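Side-chain contacts in DNA ligase (Archaeoglobus fulgidus, PDB 3GDE), which seals nicks in double-stranded DNA at the cost of ATP, probably serving DNA replication, recombination and repair: residues Glu71-Val76 / Glu99-Lys104; Thr144-Leu149 / Arg156-Leu161; Ile424-Asp429 / Glu546-Leu551; Phe449-Leu454 / Tyr501-Ala506. All blocks are in the same frame, centred on the assembly; numbering follows the deposited sequence.

Interaction 1 of 4, residues Glu71-Val76 / Glu99-Lys104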
loop_
_atom_site.group_PDB
_atom_site.type_symbol
_atom_site.label_atom_id
_atom_site.label_comp_id
_atom_site.label_asym_id
_atom_site.label_seq_id
_atom_site.Cartn_x
_atom_site.Cartn_y
_atom_site.Cartn_z
ATOM N N GLU A 71 26.790 1.388 3.661
ATOM C CA GLU A 71 28.015 0.959 2.991
ATOM C C GLU A 71 28.412 1.878 1.828
ATOM O O GLU A 71 29.597 2.192 1.670
ATOM C CB GLU A 71 27.888 -0.479 2.490
ATOM C CG GLU A 71 27.388 -1.489 3.525
ATOM C CD GLU A 71 28.497 -2.054 4.399
ATOM O OE1 GLU A 71 29.007 -1.330 5.285
ATOM O OE2 GLU A 71 28.843 -3.240 4.215
ATOM N N ALA A 72 27.432 2.306 1.026
ATOM C CA ALA A 72 27.691 3.223 -0.088
ATOM C C ALA A 72 28.175 4.574 0.420
ATOM O O ALA A 72 29.116 5.148 -0.122
ATOM C CB ALA A 72 26.452 3.388 -0.967
ATOM N N LEU A 73 27.532 5.071 1.467
ATOM C CA LEU A 73 27.917 6.329 2.097
ATOM C C LEU A 73 29.310 6.249 2.736
ATOM O O LEU A 73 30.067 7.216 2.693
ATOM C CB LEU A 73 26.843 6.780 3.104
ATOM C CG LEU A 73 25.535 7.320 2.494
ATOM C CD1 LEU A 73 24.417 7.460 3.524
ATOM C CD2 LEU A 73 25.747 8.644 1.775
ATOM N N GLU A 74 29.632 5.091 3.314
ATOM C CA GLU A 74 30.975 4.767 3.783
ATOM C C GLU A 74 31.986 4.909 2.645
ATOM O O GLU A 74 33.020 5.571 2.795
ATOM C CB GLU A 74 31.024 3.309 4.216
ATOM C CG GLU A 74 30.743 2.982 5.651
ATOM C CD GLU A 74 31.600 1.803 6.089
ATOM O OE1 GLU A 74 32.786 2.027 6.396
ATOM O OE2 GLU A 74 31.103 0.650 6.086
ATOM N N ASN A 75 31.692 4.249 1.522
ATOM C CA ASN A 75 32.586 4.252 0.365
ATOM C C ASN A 75 32.912 5.646 -0.140
ATOM O O ASN A 75 34.075 5.948 -0.392
ATOM C CB ASN A 75 32.018 3.430 -0.795
ATOM C CG ASN A 75 32.012 1.942 -0.521
ATOM O OD1 ASN A 75 31.231 1.196 -1.123
ATOM N ND2 ASN A 75 32.871 1.495 0.386
ATOM N N VAL A 76 31.892 6.495 -0.267
ATOM C CA VAL A 76 32.071 7.801 -0.892
ATOM C C VAL A 76 32.699 8.836 0.036
ATOM O O VAL A 76 33.482 9.677 -0.414
ATOM C CB VAL A 76 30.756 8.346 -1.535
ATOM C CG1 VAL A 76 30.294 7.428 -2.647
ATOM C CG2 VAL A 76 29.634 8.521 -0.497
ATOM N N GLU A 99 23.409 14.306 2.561
ATOM C CA GLU A 99 23.686 15.686 2.180
ATOM C C GLU A 99 24.955 16.242 2.846
ATOM O O GLU A 99 25.779 16.884 2.199
ATOM C CB GLU A 99 22.491 16.576 2.505
ATOM C CG GLU A 99 22.655 18.032 2.062
ATOM C CD GLU A 99 21.629 18.971 2.687
ATOM O OE1 GLU A 99 20.804 18.525 3.519
ATOM O OE2 GLU A 99 21.652 20.168 2.352
ATOM N N GLN A 100 25.100 15.968 4.138
ATOM C CA GLN A 100 26.232 16.432 4.919
ATOM C C GLN A 100 27.530 15.748 4.514
ATOM O O GLN A 100 28.559 16.407 4.375
ATOM C CB GLN A 100 25.956 16.244 6.420
ATOM C CG GLN A 100 26.504 17.368 7.280
ATOM C CD GLN A 100 26.217 18.751 6.696
ATOM O OE1 GLN A 100 25.066 19.103 6.405
ATOM N NE2 GLN A 100 27.271 19.537 6.517
ATOM N N LEU A 101 27.486 14.436 4.312
ATOM C CA LEU A 101 28.677 13.702 3.871
ATOM C C LEU A 101 29.183 14.138 2.488
ATOM O O LEU A 101 30.380 14.266 2.282
ATOM C CB LEU A 101 28.440 12.187 3.896
ATOM C CG LEU A 101 28.168 11.544 5.263
ATOM C CD1 LEU A 101 27.930 10.057 5.100
ATOM C CD2 LEU A 101 29.325 11.819 6.259
ATOM N N ILE A 102 28.272 14.359 1.546
ATOM C CA ILE A 102 28.658 14.794 0.207
ATOM C C ILE A 102 29.138 16.256 0.199
ATOM O O ILE A 102 30.075 16.599 -0.520
ATOM C CB ILE A 102 27.543 14.514 -0.845
ATOM C CG1 ILE A 102 27.664 13.085 -1.396
ATOM C CG2 ILE A 102 27.652 15.470 -2.032
ATOM C CD1 ILE A 102 27.258 11.977 -0.470
ATOM N N LYS A 103 28.518 17.094 1.026
ATOM C CA LYS A 103 28.949 18.477 1.197
ATOM C C LYS A 103 30.408 18.536 1.643
ATOM O O LYS A 103 31.199 19.296 1.092
ATOM C CB LYS A 103 28.052 19.210 2.195
ATOM C CG LYS A 103 28.321 20.705 2.285
ATOM C CD LYS A 103 27.495 21.343 3.382
ATOM C CE LYS A 103 28.063 22.701 3.800
ATOM N NZ LYS A 103 27.383 23.254 5.012
ATOM N N LYS A 104 30.748 17.714 2.634
ATOM C CA LYS A 104 32.113 17.577 3.138
ATOM C C LYS A 104 33.066 16.997 2.082
ATOM O O LYS A 104 34.207 17.443 1.966
ATOM C CB LYS A 104 32.094 16.725 4.416
ATOM C CG LYS A 104 33.333 15.870 4.694
ATOM C CD LYS A 104 32.929 14.478 5.221
ATOM C CE LYS A 104 32.785 13.444 4.089
ATOM N NZ LYS A 104 34.118 12.990 3.537
#
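Leu101 holds CG beside its backbone N (chi1 -64°) and is extended at chi2, and this carries its CD1 methyl to the CB of Leu73, 4.0 Å away. Similar torsions in Leu73 send its own CD2 on toward CD1 of Ile102. Ile102 solves the problem differently. Its CA-CB bond runs along the flank of the helix, but a turn at chi2 (73°) swings CD1 back into the interface, so that this one methyl serves two partners: it lies 4.2 Å from CG2 of Val76 and 4.3 Å from CD2 of Leu73. Branched aliphatic residues suit the places of Ile102 and Leu73 because their CB atoms point to the flank while the ends of the chains still come nearer the facing helix. The helices run almost parallel, at 15°, with axes 10.4 Å apart; a few methyls bridge that separation by dispersion and bury a modest 159 Å². At the C-terminal end of both segments, Lys104 gives NZ to the carbonyl oxygen of Ser77, a polar tie just beyond the apolar patch. This is plain packing within the helical N-terminal region of the ligase. Helix 81-91, which intervenes in the chain, touches Leu73 through Ile84 and Leu101 through Met87, while helix 135-149 lies against Val76 and the start of helix 152-162, at Pro152, against Ile102.

Interaction 2 of 4, residues Thr144-Leu149 / Arg156-Leu161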
loop_
_atom_site.group_PDB
_atom_site.type_symbol
_atom_site.label_atom_id
_atom_site.label_comp_id
_atom_site.label_asym_id
_atom_site.label_seq_id
_atom_site.Cartn_x
_atom_site.Cartn_y
_atom_site.Cartn_z
ATOM N N THR A 144 27.019 3.681 -4.758
ATOM C CA THR A 144 28.296 4.390 -4.555
ATOM C C THR A 144 28.683 5.268 -5.750
ATOM O O THR A 144 29.184 6.381 -5.574
ATOM C CB THR A 144 29.446 3.381 -4.284
ATOM O OG1 THR A 144 29.201 2.692 -3.056
ATOM C CG2 THR A 144 30.829 4.070 -4.208
ATOM N N GLY A 145 28.449 4.762 -6.959
ATOM C CA GLY A 145 28.694 5.523 -8.164
ATOM C C GLY A 145 27.769 6.715 -8.275
ATOM O O GLY A 145 28.172 7.773 -8.770
ATOM N N LEU A 146 26.532 6.546 -7.808
ATOM C CA LEU A 146 25.525 7.593 -7.870
ATOM C C LEU A 146 25.823 8.703 -6.846
ATOM O O LEU A 146 25.754 9.896 -7.167
ATOM C CB LEU A 146 24.144 6.978 -7.627
ATOM C CG LEU A 146 22.935 7.409 -8.457
ATOM C CD1 LEU A 146 23.193 7.289 -9.974
ATOM C CD2 LEU A 146 21.720 6.580 -8.046
ATOM N N TYR A 147 26.175 8.304 -5.625
ATOM C CA TYR A 147 26.549 9.261 -4.577
ATOM C C TYR A 147 27.828 10.030 -4.906
ATOM O O TYR A 147 27.987 11.169 -4.479
ATOM C CB TYR A 147 26.727 8.557 -3.225
ATOM C CG TYR A 147 25.457 8.255 -2.474
ATOM C CD1 TYR A 147 25.177 6.959 -2.048
ATOM C CD2 TYR A 147 24.536 9.266 -2.167
ATOM C CE1 TYR A 147 23.998 6.663 -1.329
ATOM C CE2 TYR A 147 23.359 8.989 -1.462
ATOM C CZ TYR A 147 23.103 7.687 -1.045
ATOM O OH TYR A 147 21.953 7.397 -0.340
ATOM N N GLY A 148 28.742 9.399 -5.642
ATOM C CA GLY A 148 29.954 10.065 -6.123
ATOM C C GLY A 148 29.707 11.170 -7.144
ATOM O O GLY A 148 30.526 12.070 -7.287
ATOM N N LEU A 149 28.579 11.110 -7.843
ATOM C CA LEU A 149 28.235 12.095 -8.884
ATOM C C LEU A 149 27.192 13.134 -8.451
ATOM O O LEU A 149 26.986 14.139 -9.143
ATOM C CB LEU A 149 27.729 11.373 -10.133
ATOM C CG LEU A 149 28.615 10.903 -11.290
ATOM C CD1 LEU A 149 30.105 11.022 -11.059
ATOM C CD2 LEU A 149 28.231 9.477 -11.643
ATOM N N ARG A 156 20.498 13.868 -0.695
ATOM C CA ARG A 156 19.403 13.929 0.265
ATOM C C ARG A 156 18.131 13.254 -0.235
ATOM O O ARG A 156 17.625 12.352 0.423
ATOM C CB ARG A 156 19.131 15.380 0.622
ATOM C CG ARG A 156 17.943 15.618 1.530
ATOM C CD ARG A 156 18.228 16.877 2.291
ATOM N NE ARG A 156 17.105 17.784 2.299
ATOM C CZ ARG A 156 17.203 19.071 2.590
ATOM N NH1 ARG A 156 18.374 19.600 2.898
ATOM N NH2 ARG A 156 16.121 19.832 2.572
ATOM N N TYR A 157 17.621 13.687 -1.392
ATOM C CA TYR A 157 16.369 13.128 -1.940
ATOM C C TYR A 157 16.517 11.776 -2.630
ATOM O O TYR A 157 15.552 11.046 -2.748
ATOM C CB TYR A 157 15.625 14.149 -2.802
ATOM C CG TYR A 157 15.166 15.313 -1.963
ATOM C CD1 TYR A 157 14.110 15.168 -1.066
ATOM C CD2 TYR A 157 15.821 16.549 -2.025
ATOM C CE1 TYR A 157 13.701 16.220 -0.268
ATOM C CE2 TYR A 157 15.424 17.611 -1.226
ATOM C CZ TYR A 157 14.362 17.438 -0.352
ATOM O OH TYR A 157 13.950 18.472 0.450
ATOM N N LEU A 158 17.721 11.438 -3.076
ATOM C CA LEU A 158 17.998 10.085 -3.565
ATOM C C LEU A 158 17.827 9.104 -2.417
ATOM O O LEU A 158 17.216 8.040 -2.567
ATOM C CB LEU A 158 19.430 9.983 -4.109
ATOM C CG LEU A 158 19.729 9.745 -5.598
ATOM C CD1 LEU A 158 18.525 9.894 -6.515
ATOM C CD2 LEU A 158 20.906 10.608 -6.097
ATOM N N THR A 159 18.376 9.479 -1.272
ATOM C CA THR A 159 18.336 8.660 -0.073
ATOM C C THR A 159 16.893 8.533 0.422
ATOM O O THR A 159 16.426 7.428 0.703
ATOM C CB THR A 159 19.258 9.268 1.016
ATOM O OG1 THR A 159 20.609 9.297 0.528
ATOM C CG2 THR A 159 19.205 8.466 2.325
ATOM N N ARG A 160 16.186 9.659 0.492
ATOM C CA ARG A 160 14.802 9.680 0.964
ATOM C C ARG A 160 13.872 8.913 0.027
ATOM O O ARG A 160 12.914 8.282 0.476
ATOM C CB ARG A 160 14.317 11.114 1.157
ATOM C CG ARG A 160 14.947 11.791 2.365
ATOM C CD ARG A 160 14.201 13.039 2.753
ATOM N NE ARG A 160 14.924 13.846 3.731
ATOM C CZ ARG A 160 14.569 15.086 4.058
ATOM N NH1 ARG A 160 13.515 15.644 3.482
ATOM N NH2 ARG A 160 15.268 15.778 4.945
ATOM N N LEU A 161 14.184 8.960 -1.266
ATOM C CA LEU A 161 13.431 8.252 -2.296
ATOM C C LEU A 161 13.564 6.738 -2.122
ATOM O O LEU A 161 12.554 6.037 -2.073
ATOM C CB LEU A 161 13.881 8.710 -3.697
ATOM C CG LEU A 161 13.281 8.121 -4.978
ATOM C CD1 LEU A 161 11.750 8.114 -4.960
ATOM C CD2 LEU A 161 13.800 8.892 -6.202
#
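Thr159 OG1 has two partners, the phenol of Tyr147 and the carbonyl of Ala155: it accepts a hydrogen bond from Tyr147 OH and is itself bonded to the carbonyl oxygen of Ala155, one turn back in its own helix. The first bond measures 2.5 Å between Tyr147 OH and Thr159 OG1, very short, and at this resolution the exact length should not be pressed. OG1 sits beside the backbone N (chi1 -61°), which places it within range of the Ala155 carbonyl and leaves it facing the tyrosine. The threonine oxygen approaches the phenol at its edge, in the plane of the ring, while the two side chains as wholes meet at about a right angle. Tyrosine fits here because its ring spans the space between helices with apolar carbon and places a hydroxyl beside the buried threonine oxygen; a phenylalanine here would probably keep most of the packing but leave Thr159 OG1 without its partner from the facing helix. Beside this bond, Leu146 CG lies 4.5 Å from Leu158 CD2, a marginal apolar contact. Helices 135-149 and 152-162 are consecutive in the chain. Around them, helix 66-77 packs on Tyr147 through Leu69 and Val76, helix 94-108 on Thr159 through Leu94 and Ala98, and helix 117-129 on Leu146 and Leu158.

Interaction 3 of 4, residues Ile424-Asp429 / Glu546-Leu551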
loop_
_atom_site.group_PDB
_atom_site.type_symbol
_atom_site.label_atom_id
_atom_site.label_comp_id
_atom_site.label_asym_id
_atom_site.label_seq_id
_atom_site.Cartn_x
_atom_site.Cartn_y
_atom_site.Cartn_z
ATOM N N ILE A 424 -17.596 -10.000 14.780
ATOM C CA ILE A 424 -16.392 -9.438 15.401
ATOM C C ILE A 424 -16.135 -7.975 15.021
ATOM O O ILE A 424 -16.602 -7.488 13.983
ATOM C CB ILE A 424 -15.144 -10.289 15.089
ATOM C CG1 ILE A 424 -14.771 -10.184 13.600
ATOM C CG2 ILE A 424 -15.381 -11.721 15.534
ATOM C CD1 ILE A 424 -13.427 -10.814 13.234
ATOM N N MET A 425 -15.381 -7.271 15.852
ATOM C CA MET A 425 -15.006 -5.909 15.492
ATOM C C MET A 425 -13.783 -5.804 14.559
ATOM O O MET A 425 -13.118 -6.797 14.256
ATOM C CB MET A 425 -14.903 -4.998 16.726
ATOM C CG MET A 425 -14.125 -5.515 17.893
ATOM S SD MET A 425 -14.317 -4.416 19.338
ATOM C CE MET A 425 -13.926 -2.790 18.670
ATOM N N GLU A 426 -13.530 -4.597 14.064
ATOM C CA GLU A 426 -12.432 -4.359 13.133
ATOM C C GLU A 426 -11.108 -4.362 13.864
ATOM O O GLU A 426 -11.048 -4.006 15.038
ATOM C CB GLU A 426 -12.606 -3.015 12.417
ATOM C CG GLU A 426 -13.831 -2.934 11.527
ATOM C CD GLU A 426 -13.856 -4.020 10.489
ATOM O OE1 GLU A 426 -14.702 -4.921 10.612
ATOM O OE2 GLU A 426 -13.015 -3.989 9.561
ATOM N N THR A 427 -10.060 -4.802 13.173
ATOM C CA THR A 427 -8.704 -4.493 13.594
ATOM C C THR A 427 -8.216 -3.377 12.689
ATOM O O THR A 427 -8.841 -3.078 11.660
ATOM C CB THR A 427 -7.743 -5.699 13.552
ATOM O OG1 THR A 427 -7.647 -6.222 12.215
ATOM C CG2 THR A 427 -8.193 -6.787 14.518
ATOM N N LEU A 428 -7.122 -2.737 13.089
ATOM C CA LEU A 428 -6.540 -1.658 12.302
ATOM C C LEU A 428 -5.125 -2.005 11.950
ATOM O O LEU A 428 -4.442 -2.702 12.698
ATOM C CB LEU A 428 -6.559 -0.342 13.084
ATOM C CG LEU A 428 -7.923 0.329 13.255
ATOM C CD1 LEU A 428 -7.868 1.307 14.426
ATOM C CD2 LEU A 428 -8.366 1.006 11.955
ATOM N N ASP A 429 -4.674 -1.537 10.798
ATOM C CA ASP A 429 -3.271 -1.634 10.521
ATOM C C ASP A 429 -2.616 -0.254 10.548
ATOM O O ASP A 429 -3.045 0.676 9.857
ATOM C CB ASP A 429 -3.020 -2.458 9.271
ATOM C CG ASP A 429 -2.869 -3.958 9.594
ATOM O OD1 ASP A 429 -3.842 -4.749 9.452
ATOM O OD2 ASP A 429 -1.750 -4.330 10.028
ATOM N N GLU A 546 -11.884 7.882 11.893
ATOM C CA GLU A 546 -13.039 8.763 12.088
ATOM C C GLU A 546 -14.369 8.033 11.911
ATOM O O GLU A 546 -15.247 8.139 12.763
ATOM C CB GLU A 546 -12.975 9.956 11.126
ATOM C CG GLU A 546 -12.006 11.040 11.560
ATOM C CD GLU A 546 -11.597 12.003 10.428
ATOM O OE1 GLU A 546 -12.027 11.820 9.263
ATOM O OE2 GLU A 546 -10.823 12.944 10.724
ATOM N N ASN A 547 -14.513 7.314 10.799
ATOM C CA ASN A 547 -15.724 6.540 10.517
ATOM C C ASN A 547 -15.940 5.427 11.541
ATOM O O ASN A 547 -17.063 5.212 11.998
ATOM C CB ASN A 547 -15.690 5.942 9.097
ATOM C CG ASN A 547 -15.787 7.004 7.994
ATOM O OD1 ASN A 547 -16.300 8.108 8.202
ATOM N ND2 ASN A 547 -15.287 6.663 6.812
ATOM N N LEU A 548 -14.867 4.734 11.909
ATOM C CA LEU A 548 -14.970 3.683 12.922
ATOM C C LEU A 548 -15.346 4.240 14.294
ATOM O O LEU A 548 -16.114 3.611 15.028
ATOM C CB LEU A 548 -13.703 2.826 12.984
ATOM C CG LEU A 548 -13.410 1.962 11.738
ATOM C CD1 LEU A 548 -12.046 1.284 11.843
ATOM C CD2 LEU A 548 -14.501 0.931 11.470
ATOM N N TYR A 549 -14.830 5.429 14.618
ATOM C CA TYR A 549 -15.219 6.143 15.840
ATOM C C TYR A 549 -16.715 6.484 15.860
ATOM O O TYR A 549 -17.414 6.135 16.802
ATOM C CB TYR A 549 -14.388 7.418 16.032
ATOM C CG TYR A 549 -14.878 8.272 17.175
ATOM C CD1 TYR A 549 -14.443 8.040 18.477
ATOM C CD2 TYR A 549 -15.797 9.301 16.961
ATOM C CE1 TYR A 549 -14.900 8.808 19.539
ATOM C CE2 TYR A 549 -16.262 10.082 18.015
ATOM C CZ TYR A 549 -15.810 9.825 19.301
ATOM O OH TYR A 549 -16.260 10.591 20.346
ATOM N N LYS A 550 -17.184 7.164 14.815
ATOM C CA LYS A 550 -18.589 7.581 14.683
ATOM C C LYS A 550 -19.569 6.420 14.779
ATOM O O LYS A 550 -20.717 6.601 15.181
ATOM C CB LYS A 550 -18.815 8.325 13.355
ATOM C CG LYS A 550 -18.452 9.804 13.410
ATOM C CD LYS A 550 -19.010 10.591 12.223
ATOM C CE LYS A 550 -17.989 10.759 11.103
ATOM N NZ LYS A 550 -18.267 11.972 10.253
ATOM N N LEU A 551 -19.089 5.237 14.404
ATOM C CA LEU A 551 -19.899 4.036 14.317
ATOM C C LEU A 551 -20.059 3.332 15.667
ATOM O O LEU A 551 -20.870 2.418 15.803
ATOM C CB LEU A 551 -19.285 3.089 13.286
ATOM C CG LEU A 551 -20.128 1.930 12.765
ATOM C CD1 LEU A 551 -21.087 2.396 11.681
ATOM C CD2 LEU A 551 -19.206 0.855 12.255
#
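Leu548 faces Glu426 and Leu428 with its fork spread between them, one methyl for each, and so fixes the helix 542-550 against the start of the first strand of the C-terminal OB-fold domain. The CB of Leu548 points toward 424-429, and with CG beside the backbone N the extended chain (chi2 173°) carries the fork there. Its CD1 meets CD2 of Leu428 at 3.7 Å, the two leucines running antiparallel alongside one another and meeting methyl to methyl. Its CD2 lies 3.9 Å from CG of Glu426, and here the side chains cross at about a right angle: the methyl rests on the aliphatic part of the glutamate rather than on its charge. A glutamate can serve in such a place because its chain bends at chi2 (-56°), turning the carboxylate aside while the CH2 groups remain available for packing. The side chain of Glu426 also comes within about 4 Å, nearest atoms, of that of Lys420, a predicted ATP-binding residue. A bound phosphate ion, probably from the crystallisation liquor, lies about 3 Å from the side chain of Glu426, nearest atoms; the contact therefore probably borders the nucleotide site. Leu428 is further enclosed by Leu522 and Tyr507, and Leu548 touches Ile510. The helix is held a second time by charge: OE2 of Glu426 forms a salt bridge with NH2 of Arg544, one turn before Leu548.

Interaction 4 of 4, residues Phe449-Leu454 / Tyr501-Ala506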
loop_
_atom_site.group_PDB
_atom_site.type_symbol
_atom_site.label_atom_id
_atom_site.label_comp_id
_atom_site.label_asym_id
_atom_site.label_seq_id
_atom_site.Cartn_x
_atom_site.Cartn_y
_atom_site.Cartn_z
ATOM N N PHE A 449 5.328 0.207 21.567
ATOM C CA PHE A 449 5.361 0.709 20.172
ATOM C C PHE A 449 4.334 1.801 19.902
ATOM O O PHE A 449 3.163 1.652 20.224
ATOM C CB PHE A 449 5.170 -0.440 19.164
ATOM C CG PHE A 449 6.116 -1.587 19.367
ATOM C CD1 PHE A 449 5.770 -2.653 20.198
ATOM C CD2 PHE A 449 7.361 -1.603 18.743
ATOM C CE1 PHE A 449 6.652 -3.725 20.398
ATOM C CE2 PHE A 449 8.253 -2.673 18.942
ATOM C CZ PHE A 449 7.899 -3.732 19.767
ATOM N N GLU A 450 4.786 2.900 19.312
ATOM C CA GLU A 450 3.917 4.029 18.949
ATOM C C GLU A 450 3.298 3.769 17.585
ATOM O O GLU A 450 3.994 3.329 16.659
ATOM C CB GLU A 450 4.719 5.328 18.901
ATOM C CG GLU A 450 5.331 5.730 20.220
ATOM C CD GLU A 450 4.277 6.046 21.264
ATOM O OE1 GLU A 450 4.309 5.438 22.355
ATOM O OE2 GLU A 450 3.405 6.896 20.985
ATOM N N LEU A 451 2.000 4.048 17.463
ATOM C CA LEU A 451 1.232 3.651 16.276
ATOM C C LEU A 451 0.561 4.835 15.605
ATOM O O LEU A 451 0.017 5.715 16.276
ATOM C CB LEU A 451 0.174 2.598 16.630
ATOM C CG LEU A 451 0.590 1.332 17.387
ATOM C CD1 LEU A 451 -0.655 0.616 17.887
ATOM C CD2 LEU A 451 1.456 0.404 16.549
ATOM N N ALA A 452 0.593 4.852 14.275
ATOM C CA ALA A 452 0.060 5.986 13.530
ATOM C C ALA A 452 -0.774 5.557 12.343
ATOM O O ALA A 452 -0.476 4.558 11.690
ATOM C CB ALA A 452 1.192 6.916 13.080
ATOM N N CYS A 453 -1.831 6.317 12.085
ATOM C CA CYS A 453 -2.625 6.157 10.881
ATOM C C CYS A 453 -2.140 7.163 9.815
ATOM O O CYS A 453 -1.349 8.052 10.109
ATOM C CB CYS A 453 -4.119 6.333 11.192
ATOM S SG CYS A 453 -4.647 8.015 11.557
ATOM N N LEU A 454 -2.632 7.016 8.589
ATOM C CA LEU A 454 -2.188 7.817 7.460
ATOM C C LEU A 454 -3.169 8.929 7.053
ATOM O O LEU A 454 -4.379 8.719 6.990
ATOM C CB LEU A 454 -1.902 6.892 6.272
ATOM C CG LEU A 454 -1.509 7.534 4.934
ATOM C CD1 LEU A 454 -0.026 7.939 4.915
ATOM C CD2 LEU A 454 -1.858 6.583 3.776
ATOM N N TYR A 501 7.284 -0.364 8.994
ATOM C CA TYR A 501 6.543 -1.568 9.353
ATOM C C TYR A 501 5.132 -1.253 9.819
ATOM O O TYR A 501 4.878 -0.211 10.425
ATOM C CB TYR A 501 7.330 -2.390 10.378
ATOM C CG TYR A 501 8.644 -2.908 9.820
ATOM C CD1 TYR A 501 9.867 -2.442 10.314
ATOM C CD2 TYR A 501 8.660 -3.834 8.772
ATOM C CE1 TYR A 501 11.073 -2.896 9.796
ATOM C CE2 TYR A 501 9.863 -4.303 8.238
ATOM C CZ TYR A 501 11.069 -3.829 8.755
ATOM O OH TYR A 501 12.275 -4.298 8.240
ATOM N N VAL A 502 4.214 -2.153 9.496
ATOM C CA VAL A 502 2.809 -1.988 9.841
ATOM C C VAL A 502 2.376 -3.146 10.756
ATOM O O VAL A 502 2.633 -4.312 10.451
ATOM C CB VAL A 502 1.929 -1.927 8.541
ATOM C CG1 VAL A 502 0.441 -2.041 8.859
ATOM C CG2 VAL A 502 2.232 -0.642 7.749
ATOM N N PHE A 503 1.741 -2.817 11.881
ATOM C CA PHE A 503 1.185 -3.836 12.785
ATOM C C PHE A 503 -0.317 -3.948 12.575
ATOM O O PHE A 503 -0.983 -2.935 12.377
ATOM C CB PHE A 503 1.388 -3.458 14.261
ATOM C CG PHE A 503 2.796 -3.597 14.767
ATOM C CD1 PHE A 503 3.797 -4.180 13.995
ATOM C CD2 PHE A 503 3.114 -3.153 16.055
ATOM C CE1 PHE A 503 5.088 -4.304 14.478
ATOM C CE2 PHE A 503 4.405 -3.281 16.557
ATOM C CZ PHE A 503 5.397 -3.853 15.767
ATOM N N GLU A 504 -0.852 -5.165 12.625
ATOM C CA GLU A 504 -2.292 -5.342 12.838
ATOM C C GLU A 504 -2.597 -5.208 14.338
ATOM O O GLU A 504 -2.018 -5.921 15.169
ATOM C CB GLU A 504 -2.796 -6.682 12.301
ATOM C CG GLU A 504 -4.329 -6.828 12.415
ATOM C CD GLU A 504 -4.873 -8.124 11.857
ATOM O OE1 GLU A 504 -4.131 -8.847 11.146
ATOM O OE2 GLU A 504 -6.071 -8.416 12.116
ATOM N N VAL A 505 -3.507 -4.294 14.663
ATOM C CA VAL A 505 -3.802 -3.904 16.036
ATOM C C VAL A 505 -5.304 -4.037 16.319
ATOM O O VAL A 505 -6.136 -3.512 15.565
ATOM C CB VAL A 505 -3.364 -2.440 16.303
ATOM C CG1 VAL A 505 -3.664 -2.022 17.735
ATOM C CG2 VAL A 505 -1.882 -2.254 16.007
ATOM N N ALA A 506 -5.633 -4.744 17.404
ATOM C CA ALA A 506 -6.994 -4.787 17.925
ATOM C C ALA A 506 -7.152 -3.735 19.025
ATOM O O ALA A 506 -6.172 -3.264 19.595
ATOM C CB ALA A 506 -7.318 -6.179 18.463
#
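Phe449 and Phe503 form the aromatic part of this contact, a T-shaped pair in which the edge of Phe503 points at the face of Phe449. Their centroids are 5.3 Å apart and their planes stand at 77°. CE2 of Phe503 does the touching, 3.7 Å from CG of Phe449 and displaced from the ring centre toward its rim. An edge approach places the slightly positive hydrogens of one ring over the electron-rich face of the other, and phenylalanine supplies both surfaces. The aliphatic part is carried by Leu451, whose two methyls divide the work. CD2 lies 4.0 Å from CD2 of Phe503, the side chains crossing at about a right angle, while CD1 meets CG2 of Val505 tip to tip at 3.6 Å. Val505 has CG1 anti to the backbone N (chi1 -180°), and this sets CG2 facing the leucine. The strands themselves cross at 93° with their axes 8.6 Å apart, so they face each other across the interior of the OB-fold barrel; strand 428-437 pairs with both. Phe471 and Phe527 add further rings, Phe527 edge-to-face on Phe503. All four touching residues are buried and apolar, leaving no side-chain polar atom among them to satisfy: the chemistry implies that cohesion here rests on shape, dispersion and the electrostatics of the ring pair, as expected of a barrel core.

In the fold
The four contacts fall into two groups at different ends of the closed ligase. Interactions 1 and 2, with centres 9 Å apart, belong to the helical N-terminal region and touch directly: Glu99 OE1 meets Arg156 NH1 in a salt bridge of 2.7 Å. Interactions 3 and 4, centres 14 Å apart, share the OB-fold sheet, strand 428-437 lending its first residues to interaction 3; Leu428 O and Val505 N are 2.7 Å apart in a probable hydrogen bond. Interactions 1 and 3 lie about 45 Å apart between centres. The side chain of Glu426 in interaction 3 comes within about 4 Å of Lys420 and 6 Å of Arg414, nearest side-chain atoms, both predicted to bind ATP.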